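Side-chain contacts in Serine/threonine-protein kinase-like protein ACR4 (Arabidopsis thaliana, PDB 7A0J), which controls formative cell division in plant meristems in response to the CLE40 peptide, this chain being the extracellular WD40 domain of the receptor kinase: residues V123-Y128 against R132-D137; V202-K207 against D226-E231; H27-Y32 against Y69-S74; K158-W163 against S173-E178. All coordinates share one frame; numbering follows the deposited sequence.

Interaction 1: V123-Y128 against R132-D137; sequences VDCWGY and RNFVFD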
loop_
_atom_site.group_PDB
_atom_site.type_symbol
_atom_site.label_atom_id
_atom_site.label_comp_id
_atom_site.label_asym_id
_atom_site.label_seq_id
_atom_site.Cartn_x
_atom_site.Cartn_y
_atom_site.Cartn_z
ATOM N N VAL A 123 -15.662 -6.168 2.117
ATOM C CA VAL A 123 -14.407 -6.035 1.317
ATOM C C VAL A 123 -14.618 -6.703 -0.047
ATOM O O VAL A 123 -14.840 -7.932 -0.079
ATOM C CB VAL A 123 -13.197 -6.633 2.059
ATOM C CG1 VAL A 123 -11.945 -6.621 1.196
ATOM C CG2 VAL A 123 -12.944 -5.924 3.381
ATOM N N ASP A 124 -14.547 -5.911 -1.121
ATOM C CA ASP A 124 -14.607 -6.373 -2.533
ATOM C C ASP A 124 -13.184 -6.419 -3.094
ATOM O O ASP A 124 -12.465 -5.408 -2.954
ATOM C CB ASP A 124 -15.484 -5.452 -3.383
ATOM C CG ASP A 124 -16.908 -5.330 -2.877
ATOM O OD1 ASP A 124 -17.505 -6.378 -2.571
ATOM O OD2 ASP A 124 -17.402 -4.190 -2.786
ATOM N N CYS A 125 -12.800 -7.544 -3.699
ATOM C CA CYS A 125 -11.476 -7.741 -4.345
ATOM C C CYS A 125 -11.677 -8.132 -5.814
ATOM O O CYS A 125 -12.670 -8.823 -6.112
ATOM C CB CYS A 125 -10.646 -8.773 -3.588
ATOM S SG CYS A 125 -10.389 -8.335 -1.848
ATOM N N TRP A 126 -10.773 -7.674 -6.686
ATOM C CA TRP A 126 -10.749 -7.954 -8.147
ATOM C C TRP A 126 -9.361 -8.466 -8.545
ATOM O O TRP A 126 -8.369 -7.918 -8.030
ATOM C CB TRP A 126 -11.098 -6.693 -8.948
ATOM C CG TRP A 126 -12.408 -6.063 -8.594
ATOM C CD1 TRP A 126 -13.615 -6.292 -9.189
ATOM C CD2 TRP A 126 -12.645 -5.075 -7.575
ATOM N NE1 TRP A 126 -14.584 -5.521 -8.606
ATOM C CE2 TRP A 126 -14.021 -4.766 -7.613
ATOM C CE3 TRP A 126 -11.835 -4.427 -6.634
ATOM C CZ2 TRP A 126 -14.600 -3.837 -6.750
ATOM C CZ3 TRP A 126 -12.407 -3.510 -5.781
ATOM C CH2 TRP A 126 -13.772 -3.220 -5.841
ATOM N N GLY A 127 -9.301 -9.458 -9.438
ATOM C CA GLY A 127 -8.060 -9.881 -10.115
ATOM C C GLY A 127 -7.932 -11.388 -10.229
ATOM O O GLY A 127 -8.965 -12.078 -10.139
ATOM N N TYR A 128 -6.699 -11.866 -10.434
ATOM C CA TYR A 128 -6.337 -13.295 -10.629
ATOM C C TYR A 128 -6.681 -14.091 -9.365
ATOM O O TYR A 128 -6.022 -13.883 -8.325
ATOM C CB TYR A 128 -4.850 -13.429 -10.970
ATOM N N ARG A 132 -13.837 -11.641 -5.540
ATOM C CA ARG A 132 -14.706 -12.139 -4.439
ATOM C C ARG A 132 -15.328 -10.956 -3.688
ATOM O O ARG A 132 -14.688 -9.888 -3.628
ATOM C CB ARG A 132 -13.872 -13.006 -3.489
ATOM C CG ARG A 132 -13.478 -14.360 -4.064
ATOM C CD ARG A 132 -14.245 -15.553 -3.516
ATOM N NE ARG A 132 -15.561 -15.233 -2.968
ATOM C CZ ARG A 132 -15.862 -15.151 -1.670
ATOM N NH1 ARG A 132 -17.099 -14.853 -1.302
ATOM N NH2 ARG A 132 -14.943 -15.362 -0.743
ATOM N N ASN A 133 -16.531 -11.160 -3.136
ATOM C CA ASN A 133 -17.256 -10.199 -2.261
ATOM C C ASN A 133 -17.282 -10.771 -0.837
ATOM O O ASN A 133 -18.181 -11.585 -0.545
ATOM C CB ASN A 133 -18.668 -9.917 -2.782
ATOM C CG ASN A 133 -18.680 -9.369 -4.193
ATOM O OD1 ASN A 133 -19.319 -9.934 -5.077
ATOM N ND2 ASN A 133 -17.974 -8.273 -4.418
ATOM N N PHE A 134 -16.319 -10.373 0.000
ATOM C CA PHE A 134 -16.149 -10.861 1.395
ATOM C C PHE A 134 -17.062 -10.067 2.336
ATOM O O PHE A 134 -17.132 -8.829 2.205
ATOM C CB PHE A 134 -14.690 -10.743 1.846
ATOM C CG PHE A 134 -13.699 -11.519 1.016
ATOM C CD1 PHE A 134 -13.520 -12.880 1.211
ATOM C CD2 PHE A 134 -12.933 -10.886 0.047
ATOM C CE1 PHE A 134 -12.603 -13.591 0.451
ATOM C CE2 PHE A 134 -12.018 -11.599 -0.712
ATOM C CZ PHE A 134 -11.855 -12.950 -0.509
ATOM N N VAL A 135 -17.735 -10.772 3.251
ATOM C CA VAL A 135 -18.550 -10.193 4.361
ATOM C C VAL A 135 -18.023 -10.776 5.679
ATOM O O VAL A 135 -18.400 -11.915 6.013
ATOM C CB VAL A 135 -20.055 -10.475 4.172
ATOM C CG1 VAL A 135 -20.892 -9.856 5.282
ATOM C CG2 VAL A 135 -20.550 -10.009 2.811
ATOM N N PHE A 136 -17.165 -10.025 6.379
ATOM C CA PHE A 136 -16.511 -10.437 7.649
ATOM C C PHE A 136 -17.403 -10.043 8.834
ATOM O O PHE A 136 -18.342 -9.244 8.641
ATOM C CB PHE A 136 -15.113 -9.821 7.754
ATOM C CG PHE A 136 -14.190 -10.164 6.611
ATOM C CD1 PHE A 136 -13.840 -11.481 6.350
ATOM C CD2 PHE A 136 -13.664 -9.171 5.797
ATOM C CE1 PHE A 136 -12.993 -11.796 5.298
ATOM C CE2 PHE A 136 -12.811 -9.487 4.750
ATOM C CZ PHE A 136 -12.475 -10.798 4.503
ATOM N N ASP A 137 -17.098 -10.584 10.019
ATOM C CA ASP A 137 -17.912 -10.448 11.258
ATOM C C ASP A 137 -17.324 -9.361 12.170
ATOM O O ASP A 137 -17.799 -9.245 13.319
ATOM C CB ASP A 137 -18.024 -11.793 11.987
ATOM C CG ASP A 137 -16.694 -12.448 12.324
ATOM O OD1 ASP A 137 -15.659 -11.758 12.244
ATOM O OD2 ASP A 137 -16.702 -13.649 12.654
#
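D124 and N133 carry the same first torsion, chi1 -58°, with CG beside the backbone N and anti to the carbonyl carbon, and this swings the two polar ends together on one face of the antiparallel strands. There N133 ND2 donates to D124 OD1 over 2.7 Å. The bond is not coplanar: amide and carboxylate planes stand 89° apart, and ND2 reaches the oxygen from above the carboxylate plane. The other carboxylate oxygen, OD2, bonds Y91 OH, so the group is gripped at both oxygens. The backbones beneath are tied by V123 N to F134 O at 3.0 Å, F134 N to V123 O at 2.9 Å and C125 N to R132 O at 3.0 Å. These strands, 120-127 and 132-136, form a beta hairpin within the third repeat, at the outer side of a four-stranded antiparallel sheet of the propeller; the disulfide C102-C125 cross-links two strands of that sheet. On the opposite face, C125 SG meets the edge of the F134 ring, 3.8 Å from CE2, in a sulfur-aromatic contact. V123 sends CG2 to the rim of F136, in the plane of that ring and 3.8 Å from CE2. F134 and F136 also meet the ring of W163 on strand 160-163, and F136 packs edge-to-face with F161.

Interaction 2: V202-K207 against D226-E231; sequences VLCWGK and DLPPKE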
loop_
_atom_site.group_PDB
_atom_site.type_symbol
_atom_site.label_atom_id
_atom_site.label_comp_id
_atom_site.label_asym_id
_atom_site.label_seq_id
_atom_site.Cartn_x
_atom_site.Cartn_y
_atom_site.Cartn_z
ATOM N N VAL A 202 8.316 -2.194 15.665
ATOM C CA VAL A 202 7.825 -2.955 14.478
ATOM C C VAL A 202 7.853 -4.455 14.797
ATOM O O VAL A 202 8.805 -4.901 15.460
ATOM C CB VAL A 202 8.640 -2.624 13.210
ATOM C CG1 VAL A 202 10.013 -3.285 13.211
ATOM C CG2 VAL A 202 7.878 -2.985 11.945
ATOM N N LEU A 203 6.841 -5.195 14.335
ATOM C CA LEU A 203 6.765 -6.678 14.411
ATOM C C LEU A 203 6.495 -7.222 13.003
ATOM O O LEU A 203 5.532 -6.749 12.371
ATOM C CB LEU A 203 5.654 -7.067 15.392
ATOM C CG LEU A 203 5.773 -8.457 16.018
ATOM C CD1 LEU A 203 7.007 -8.557 16.903
ATOM C CD2 LEU A 203 4.523 -8.793 16.816
ATOM N N CYS A 204 7.325 -8.160 12.532
ATOM C CA CYS A 204 7.275 -8.732 11.158
ATOM C C CYS A 204 7.129 -10.255 11.224
ATOM O O CYS A 204 7.833 -10.884 12.033
ATOM C CB CYS A 204 8.518 -8.364 10.359
ATOM S SG CYS A 204 8.767 -6.577 10.201
ATOM N N TRP A 205 6.257 -10.814 10.380
ATOM C CA TRP A 205 5.940 -12.265 10.318
ATOM C C TRP A 205 5.523 -12.638 8.891
ATOM O O TRP A 205 5.187 -11.717 8.122
ATOM C CB TRP A 205 4.843 -12.607 11.331
ATOM C CG TRP A 205 3.494 -12.058 10.977
ATOM C CD1 TRP A 205 2.494 -12.708 10.314
ATOM C CD2 TRP A 205 2.991 -10.740 11.264
ATOM N NE1 TRP A 205 1.404 -11.893 10.175
ATOM C CE2 TRP A 205 1.679 -10.679 10.746
ATOM C CE3 TRP A 205 3.510 -9.614 11.914
ATOM C CZ2 TRP A 205 0.885 -9.538 10.860
ATOM C CZ3 TRP A 205 2.727 -8.485 12.023
ATOM C CH2 TRP A 205 1.432 -8.450 11.501
ATOM N N GLY A 206 5.532 -13.937 8.567
ATOM C CA GLY A 206 5.076 -14.477 7.270
ATOM C C GLY A 206 5.897 -15.673 6.821
ATOM O O GLY A 206 6.668 -16.205 7.643
ATOM N N LYS A 207 5.730 -16.075 5.557
ATOM C CA LYS A 207 6.432 -17.225 4.924
ATOM C C LYS A 207 7.911 -16.870 4.737
ATOM O O LYS A 207 8.748 -17.668 5.207
ATOM C CB LYS A 207 5.781 -17.579 3.583
ATOM N N ASP A 226 18.647 -9.691 7.532
ATOM C CA ASP A 226 18.747 -8.608 8.550
ATOM C C ASP A 226 17.507 -8.641 9.453
ATOM O O ASP A 226 16.388 -8.790 8.920
ATOM C CB ASP A 226 18.906 -7.230 7.898
ATOM C CG ASP A 226 20.264 -6.986 7.260
ATOM O OD1 ASP A 226 21.163 -7.834 7.435
ATOM O OD2 ASP A 226 20.414 -5.942 6.593
ATOM N N LEU A 227 17.711 -8.492 10.767
ATOM C CA LEU A 227 16.637 -8.476 11.798
ATOM C C LEU A 227 16.004 -7.087 11.829
ATOM O O LEU A 227 16.691 -6.095 11.594
ATOM C CB LEU A 227 17.232 -8.839 13.164
ATOM C CG LEU A 227 17.602 -10.310 13.363
ATOM C CD1 LEU A 227 18.835 -10.688 12.555
ATOM C CD2 LEU A 227 17.823 -10.612 14.838
ATOM N N PRO A 228 14.685 -6.963 12.116
ATOM C CA PRO A 228 14.027 -5.655 12.161
ATOM C C PRO A 228 14.598 -4.752 13.253
ATOM O O PRO A 228 15.130 -5.239 14.246
ATOM C CB PRO A 228 12.551 -5.974 12.454
ATOM C CG PRO A 228 12.400 -7.446 12.122
ATOM C CD PRO A 228 13.753 -8.062 12.411
ATOM N N PRO A 229 14.503 -3.410 13.104
ATOM C CA PRO A 229 15.063 -2.479 14.085
ATOM C C PRO A 229 14.252 -2.428 15.389
ATOM O O PRO A 229 13.053 -2.635 15.341
ATOM C CB PRO A 229 15.013 -1.128 13.354
ATOM C CG PRO A 229 13.840 -1.264 12.409
ATOM C CD PRO A 229 13.849 -2.718 11.982
ATOM N N LYS A 230 14.929 -2.154 16.510
ATOM C CA LYS A 230 14.330 -2.064 17.871
ATOM C C LYS A 230 13.772 -0.654 18.105
ATOM O O LYS A 230 12.906 -0.505 18.988
ATOM C CB LYS A 230 15.376 -2.412 18.935
ATOM N N GLU A 231 14.245 0.335 17.336
ATOM C CA GLU A 231 13.909 1.774 17.505
ATOM C C GLU A 231 12.443 2.002 17.145
ATOM O O GLU A 231 11.902 1.306 16.286
ATOM C CB GLU A 231 14.806 2.652 16.626
ATOM C CG GLU A 231 16.280 2.602 16.997
ATOM C CD GLU A 231 17.074 1.443 16.413
ATOM O OE1 GLU A 231 16.683 0.929 15.347
ATOM O OE2 GLU A 231 18.085 1.055 17.031
HETATM O O HOH W 1 10.877 -1.046 15.569
#
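Between V202-K207, a strand up to G206, and the irregular D226-E231, the nearest CA atoms, those of V202 and P228, are 7.2 Å apart, and the backbones form no sheet pairing. Side chains and one water span the gap. V202 holds CG1 in the crowded position between its backbone N and carbonyl carbon (chi1 75°), which aims this methyl at the prolines: it lies 3.8 Å from P228 CB and 4.1 Å from P229 CD, with the V202 and P228 side chains crossing at about a right angle. Two residues on, C204 SG brushes the same proline ring, 4.2 Å from P228 CG. Polar contact is left to the water, which accepts from V202 N at 2.8 Å and donates to P229 O and E231 O, each at 2.7 Å. It thereby serves an edge-strand amide and draws two carbonyls of the loop toward it. C204 is half of the disulfide to C192, which links strand 202-206 to strand 190-195 within the fifth repeat. The loop leads on to strand 233-238, whose L233 and V236 pack on V202, while W256 of strand 253-257 touches C204, P228 and P229, placing the contact at the seam between successive sheets of the propeller.

Interaction 3: H27-Y32 against Y69-S74; sequences HLVVCY and YCWGNS. With EDO (1,2-ethanediol), chain G.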
loop_
_atom_site.group_PDB
_atom_site.type_symbol
_atom_site.label_atom_id
_atom_site.label_comp_id
_atom_site.label_asym_id
_atom_site.label_seq_id
_atom_site.Cartn_x
_atom_site.Cartn_y
_atom_site.Cartn_z
ATOM N N HIS A 27 -5.052 17.324 -4.746
ATOM C CA HIS A 27 -5.380 15.872 -4.738
ATOM C C HIS A 27 -5.244 15.300 -6.157
ATOM O O HIS A 27 -5.800 14.216 -6.415
ATOM C CB HIS A 27 -6.762 15.629 -4.109
ATOM C CG HIS A 27 -6.781 15.843 -2.632
ATOM N ND1 HIS A 27 -6.301 14.898 -1.743
ATOM C CD2 HIS A 27 -7.206 16.885 -1.887
ATOM C CE1 HIS A 27 -6.438 15.347 -0.513
ATOM N NE2 HIS A 27 -6.991 16.565 -0.573
ATOM N N LEU A 28 -4.507 15.993 -7.031
ATOM C CA LEU A 28 -4.108 15.492 -8.372
ATOM C C LEU A 28 -2.906 14.562 -8.190
ATOM O O LEU A 28 -2.171 14.734 -7.198
ATOM C CB LEU A 28 -3.766 16.676 -9.284
ATOM C CG LEU A 28 -4.903 17.667 -9.534
ATOM C CD1 LEU A 28 -4.405 18.881 -10.303
ATOM C CD2 LEU A 28 -6.057 17.005 -10.271
ATOM N N VAL A 29 -2.726 13.606 -9.102
ATOM C CA VAL A 29 -1.628 12.597 -9.040
ATOM C C VAL A 29 -0.569 12.961 -10.086
ATOM O O VAL A 29 -0.946 13.376 -11.199
ATOM C CB VAL A 29 -2.151 11.155 -9.217
ATOM C CG1 VAL A 29 -2.982 10.980 -10.479
ATOM C CG2 VAL A 29 -1.018 10.138 -9.181
ATOM N N VAL A 30 0.705 12.836 -9.709
ATOM C CA VAL A 30 1.890 12.943 -10.609
ATOM C C VAL A 30 2.637 11.609 -10.522
ATOM O O VAL A 30 2.790 11.097 -9.393
ATOM C CB VAL A 30 2.791 14.134 -10.225
ATOM C CG1 VAL A 30 4.070 14.174 -11.049
ATOM C CG2 VAL A 30 2.048 15.457 -10.333
ATOM N N CYS A 31 3.047 11.058 -11.667
ATOM C CA CYS A 31 3.772 9.763 -11.768
ATOM C C CYS A 31 5.117 9.974 -12.468
ATOM O O CYS A 31 5.211 10.878 -13.321
ATOM C CB CYS A 31 2.946 8.715 -12.507
ATOM S SG CYS A 31 1.387 8.312 -11.678
ATOM N N TYR A 32 6.114 9.173 -12.089
ATOM C CA TYR A 32 7.465 9.114 -12.702
ATOM C C TYR A 32 7.885 7.647 -12.828
ATOM O O TYR A 32 7.738 6.916 -11.835
ATOM C CB TYR A 32 8.492 9.862 -11.851
ATOM C CG TYR A 32 8.148 11.292 -11.527
ATOM C CD1 TYR A 32 8.332 12.299 -12.459
ATOM C CD2 TYR A 32 7.651 11.644 -10.282
ATOM C CE1 TYR A 32 8.027 13.618 -12.167
ATOM C CE2 TYR A 32 7.345 12.959 -9.971
ATOM C CZ TYR A 32 7.532 13.950 -10.919
ATOM O OH TYR A 32 7.233 15.250 -10.626
ATOM N N TYR A 69 -10.056 3.425 -9.088
ATOM C CA TYR A 69 -9.745 3.776 -10.498
ATOM C C TYR A 69 -8.277 3.444 -10.777
ATOM O O TYR A 69 -7.392 4.081 -10.167
ATOM C CB TYR A 69 -10.035 5.253 -10.771
ATOM C CG TYR A 69 -9.928 5.650 -12.222
ATOM C CD1 TYR A 69 -11.008 5.510 -13.080
ATOM C CD2 TYR A 69 -8.748 6.155 -12.745
ATOM C CE1 TYR A 69 -10.922 5.868 -14.417
ATOM C CE2 TYR A 69 -8.645 6.520 -14.078
ATOM C CZ TYR A 69 -9.737 6.376 -14.918
ATOM O OH TYR A 69 -9.654 6.734 -16.232
ATOM N N CYS A 70 -8.040 2.465 -11.654
ATOM C CA CYS A 70 -6.690 1.965 -12.024
ATOM C C CYS A 70 -6.329 2.431 -13.438
ATOM O O CYS A 70 -7.240 2.560 -14.279
ATOM C CB CYS A 70 -6.621 0.446 -11.931
ATOM S SG CYS A 70 -7.133 -0.194 -10.316
ATOM N N TRP A 71 -5.040 2.678 -13.677
ATOM C CA TRP A 71 -4.481 2.980 -15.020
ATOM C C TRP A 71 -3.145 2.249 -15.192
ATOM O O TRP A 71 -2.517 1.891 -14.170
ATOM C CB TRP A 71 -4.371 4.493 -15.245
ATOM C CG TRP A 71 -3.440 5.222 -14.326
ATOM C CD1 TRP A 71 -2.161 5.607 -14.600
ATOM C CD2 TRP A 71 -3.731 5.719 -13.008
ATOM N NE1 TRP A 71 -1.628 6.288 -13.541
ATOM C CE2 TRP A 71 -2.567 6.372 -12.548
ATOM C CE3 TRP A 71 -4.850 5.667 -12.168
ATOM C CZ2 TRP A 71 -2.492 6.960 -11.286
ATOM C CZ3 TRP A 71 -4.777 6.253 -10.924
ATOM C CH2 TRP A 71 -3.613 6.888 -10.490
ATOM N N GLY A 72 -2.756 2.025 -16.447
ATOM C CA GLY A 72 -1.652 1.134 -16.841
ATOM C C GLY A 72 -2.151 0.055 -17.783
ATOM O O GLY A 72 -3.103 0.326 -18.541
ATOM N N ASN A 73 -1.540 -1.128 -17.734
ATOM C CA ASN A 73 -1.872 -2.264 -18.628
ATOM C C ASN A 73 -1.469 -3.566 -17.928
ATOM O O ASN A 73 -0.256 -3.831 -17.820
ATOM C CB ASN A 73 -1.215 -2.096 -20.002
ATOM C CG ASN A 73 -1.840 -2.967 -21.071
ATOM O OD1 ASN A 73 -2.568 -3.908 -20.767
ATOM N ND2 ASN A 73 -1.560 -2.660 -22.328
ATOM N N SER A 74 -2.460 -4.327 -17.455
ATOM C CA SER A 74 -2.286 -5.613 -16.732
ATOM C C SER A 74 -3.116 -6.696 -17.422
ATOM O O SER A 74 -4.275 -6.413 -17.783
ATOM C CB SER A 74 -2.661 -5.473 -15.280
ATOM O OG SER A 74 -2.636 -6.734 -14.625
HETATM C C1 EDO G . -8.202 9.499 -18.333
HETATM O O1 EDO G . -9.367 9.706 -17.564
HETATM C C2 EDO G . -7.096 8.880 -17.562
HETATM O O2 EDO G . -7.407 7.597 -17.052
#
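V29 and W71 supply the apolar part of this buried contact, their side chains running at each other from opposite directions. Both valine methyls touch the six-membered half of the indole: V29 CG2 lies 4.1 Å from W71 CZ2, and V29 CG1 lies 4.1 Å from W71 CH2. W71 has its CG between backbone N and carbonyl carbon (chi1 63°), and this carries the indole across to strand 29-33, although C31 CA and W71 CA are 11.2 Å apart.

The sulfur-aromatic part comes from C31, whose SG sits in line with the indole plane, at its edge. It is 4.1 Å from W71 NE1 and equally far from W71 CZ2. C31 is disulfide-bonded to C19 within the first repeat. W71, of the second, thus bridges two neighbouring three-stranded antiparallel sheets of the beta-propeller, one ending in strand 29-33 and the other in strand 68-72. The indole N-H has a weak hydrogen bond to T42 OG1, and F48 also packs on the ring.

Apart from the strand-to-strand contact, Y69 OH and O2 of an ethanediol, probably from the crystallisation liquor, share a hydrogen bond of 2.5 Å in which either could be the donor.

Between the strands themselves, then, cohesion is dispersive, methyls and sulfur against an indole, and the weak N-H bond to T42 gives the one polar atom of that ring a partner.

Interaction 4: K158-W163 against S173-E178; sequences KSVFCW and SLIPKE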
loop_
_atom_site.group_PDB
_atom_site.type_symbol
_atom_site.label_atom_id
_atom_site.label_comp_id
_atom_site.label_asym_id
_atom_site.label_seq_id
_atom_site.Cartn_x
_atom_site.Cartn_y
_atom_site.Cartn_z
ATOM N N LYS A 158 -7.827 -3.649 17.484
ATOM C CA LYS A 158 -6.539 -3.327 16.805
ATOM C C LYS A 158 -5.765 -4.597 16.411
ATOM O O LYS A 158 -4.547 -4.486 16.168
ATOM C CB LYS A 158 -5.683 -2.441 17.717
ATOM C CG LYS A 158 -6.350 -1.148 18.168
ATOM C CD LYS A 158 -5.375 -0.112 18.690
ATOM C CE LYS A 158 -6.026 1.223 18.982
ATOM N NZ LYS A 158 -6.914 1.157 20.168
ATOM N N SER A 159 -6.437 -5.750 16.319
ATOM C CA SER A 159 -5.831 -7.055 15.939
ATOM C C SER A 159 -5.713 -7.139 14.413
ATOM O O SER A 159 -6.552 -6.529 13.721
ATOM C CB SER A 159 -6.622 -8.212 16.499
ATOM O OG SER A 159 -7.991 -8.116 16.137
ATOM N N VAL A 160 -4.702 -7.859 13.915
ATOM C CA VAL A 160 -4.438 -8.039 12.455
ATOM C C VAL A 160 -5.222 -9.260 11.960
ATOM O O VAL A 160 -5.218 -10.296 12.654
ATOM C CB VAL A 160 -2.933 -8.153 12.139
ATOM C CG1 VAL A 160 -2.320 -9.451 12.650
ATOM C CG2 VAL A 160 -2.668 -7.993 10.649
ATOM N N PHE A 161 -5.871 -9.122 10.801
ATOM C CA PHE A 161 -6.690 -10.165 10.133
ATOM C C PHE A 161 -6.327 -10.196 8.645
ATOM O O PHE A 161 -6.344 -9.126 8.006
ATOM C CB PHE A 161 -8.180 -9.884 10.349
ATOM C CG PHE A 161 -9.108 -10.707 9.494
ATOM C CD1 PHE A 161 -9.291 -12.059 9.744
ATOM C CD2 PHE A 161 -9.802 -10.130 8.442
ATOM C CE1 PHE A 161 -10.148 -12.817 8.957
ATOM C CE2 PHE A 161 -10.658 -10.887 7.658
ATOM C CZ PHE A 161 -10.826 -12.229 7.915
ATOM N N CYS A 162 -5.997 -11.383 8.126
ATOM C CA CYS A 162 -5.574 -11.616 6.718
ATOM C C CYS A 162 -6.412 -12.745 6.106
ATOM O O CYS A 162 -6.857 -13.628 6.866
ATOM C CB CYS A 162 -4.086 -11.938 6.643
ATOM S SG CYS A 162 -3.040 -10.709 7.469
ATOM N N TRP A 163 -6.615 -12.704 4.784
ATOM C CA TRP A 163 -7.478 -13.644 4.017
ATOM C C TRP A 163 -6.914 -13.845 2.605
ATOM O O TRP A 163 -5.854 -13.261 2.301
ATOM C CB TRP A 163 -8.918 -13.117 3.972
ATOM C CG TRP A 163 -9.063 -11.839 3.204
ATOM C CD1 TRP A 163 -9.329 -11.706 1.872
ATOM C CD2 TRP A 163 -8.934 -10.502 3.724
ATOM N NE1 TRP A 163 -9.380 -10.382 1.528
ATOM C CE2 TRP A 163 -9.144 -9.620 2.643
ATOM C CE3 TRP A 163 -8.667 -9.966 4.990
ATOM C CZ2 TRP A 163 -9.090 -8.233 2.793
ATOM C CZ3 TRP A 163 -8.617 -8.597 5.137
ATOM C CH2 TRP A 163 -8.826 -7.744 4.052
ATOM N N SER A 173 0.526 -16.882 7.866
ATOM C CA SER A 173 1.181 -17.038 9.193
ATOM C C SER A 173 0.302 -16.391 10.270
ATOM O O SER A 173 -0.180 -15.266 10.040
ATOM C CB SER A 173 2.571 -16.453 9.191
ATOM O OG SER A 173 3.435 -17.202 8.350
ATOM N N LEU A 174 0.109 -17.083 11.397
ATOM C CA LEU A 174 -0.798 -16.666 12.501
ATOM C C LEU A 174 -0.030 -15.814 13.515
ATOM O O LEU A 174 1.126 -16.163 13.829
ATOM C CB LEU A 174 -1.380 -17.913 13.173
ATOM C CG LEU A 174 -2.274 -18.776 12.286
ATOM C CD1 LEU A 174 -2.461 -20.161 12.885
ATOM C CD2 LEU A 174 -3.619 -18.103 12.053
ATOM N N ILE A 175 -0.674 -14.750 14.003
ATOM C CA ILE A 175 -0.173 -13.837 15.074
ATOM C C ILE A 175 -1.187 -13.846 16.213
ATOM O O ILE A 175 -2.390 -13.798 15.963
ATOM C CB ILE A 175 0.049 -12.419 14.505
ATOM C CG1 ILE A 175 1.274 -12.361 13.592
ATOM C CG2 ILE A 175 0.130 -11.373 15.610
ATOM C CD1 ILE A 175 2.583 -12.665 14.284
ATOM N N PRO A 176 -0.745 -13.917 17.491
ATOM C CA PRO A 176 -1.653 -13.738 18.626
ATOM C C PRO A 176 -2.535 -12.488 18.476
ATOM O O PRO A 176 -2.013 -11.437 18.139
ATOM C CB PRO A 176 -0.701 -13.606 19.824
ATOM C CG PRO A 176 0.521 -14.401 19.412
ATOM C CD PRO A 176 0.638 -14.186 17.915
ATOM N N LYS A 177 -3.840 -12.639 18.731
ATOM C CA LYS A 177 -4.867 -11.568 18.584
ATOM C C LYS A 177 -4.630 -10.480 19.639
ATOM O O LYS A 177 -5.175 -9.372 19.468
ATOM C CB LYS A 177 -6.281 -12.148 18.701
ATOM C CG LYS A 177 -6.818 -12.824 17.442
ATOM C CD LYS A 177 -6.061 -14.072 17.010
ATOM C CE LYS A 177 -6.183 -15.226 17.984
ATOM N NZ LYS A 177 -5.229 -16.314 17.666
ATOM N N GLU A 178 -3.841 -10.789 20.674
ATOM C CA GLU A 178 -3.453 -9.854 21.764
ATOM C C GLU A 178 -2.507 -8.775 21.217
ATOM O O GLU A 178 -2.436 -7.700 21.841
ATOM C CB GLU A 178 -2.803 -10.615 22.922
ATOM C CG GLU A 178 -3.786 -11.428 23.748
ATOM C CD GLU A 178 -4.397 -12.637 23.055
ATOM O OE1 GLU A 178 -3.759 -13.181 22.130
ATOM O OE2 GLU A 178 -5.515 -13.033 23.445
HETATM O O HOH W 2 -2.918 -9.225 16.142
HETATM O O HOH W 3 -4.280 -11.953 15.152
#
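I175 is the first residue of the loop S173-E178 to meet the strand: its CB lies 4.2 Å from V160 CG1, a light apolar touch, while the far end of the isoleucine runs away from strand 160-163. Its carbonyl turns to water, I175 O standing 2.8 Å from a molecule that is also 3.1 Å from V160 O. P176 follows with a second bridge, in which P176 O receives a water 3.1 Å away and that water accepts from V160 N at 3.2 Å. Both main-chain polar groups of V160 are thus reached through solvent, although the waters have further acceptors nearby and may divide their protons among them. At K177 the CA atoms come closest, 5.3 Å between S159 CA and K177 CA. S159 holds OG between its backbone N and carbonyl carbon (chi1 53°), which sends the hydroxyl to a hydrogen bond with D157 OD1 while S159 CB faces K177 O, 3.5 Å away. In the propeller, the loop carries the chain from strand 160-163, the outermost of its sheet, to strand 181-186. W205 of strand 202-206 touches both V160 and I175, so the next sheet closes over this junction.

Along the chain the order is 3, 1, 4, 2; interaction 4 touches both 1 and 2, while 3 stands apart. Interaction 3 is the buried one, joining repeats 1 and 2 through aromatic and sulfur packing; the other three are partly buried. Interaction 1 alone pairs strands directly, within one repeat, and has a direct side-chain hydrogen bond. Interactions 2 and 4 resemble each other: each sets a strand against the loop that leaves it, with a valine making the apolar touch and water linking the backbones. F136 CE1 of interaction 1 lies 3.4 Å from F161 CZ of interaction 4, and W205 CZ2 of interaction 2 lies 3.7 Å from V160 CG1. Interactions 2 and 3 lie on opposite sides, centres 31 Å apart.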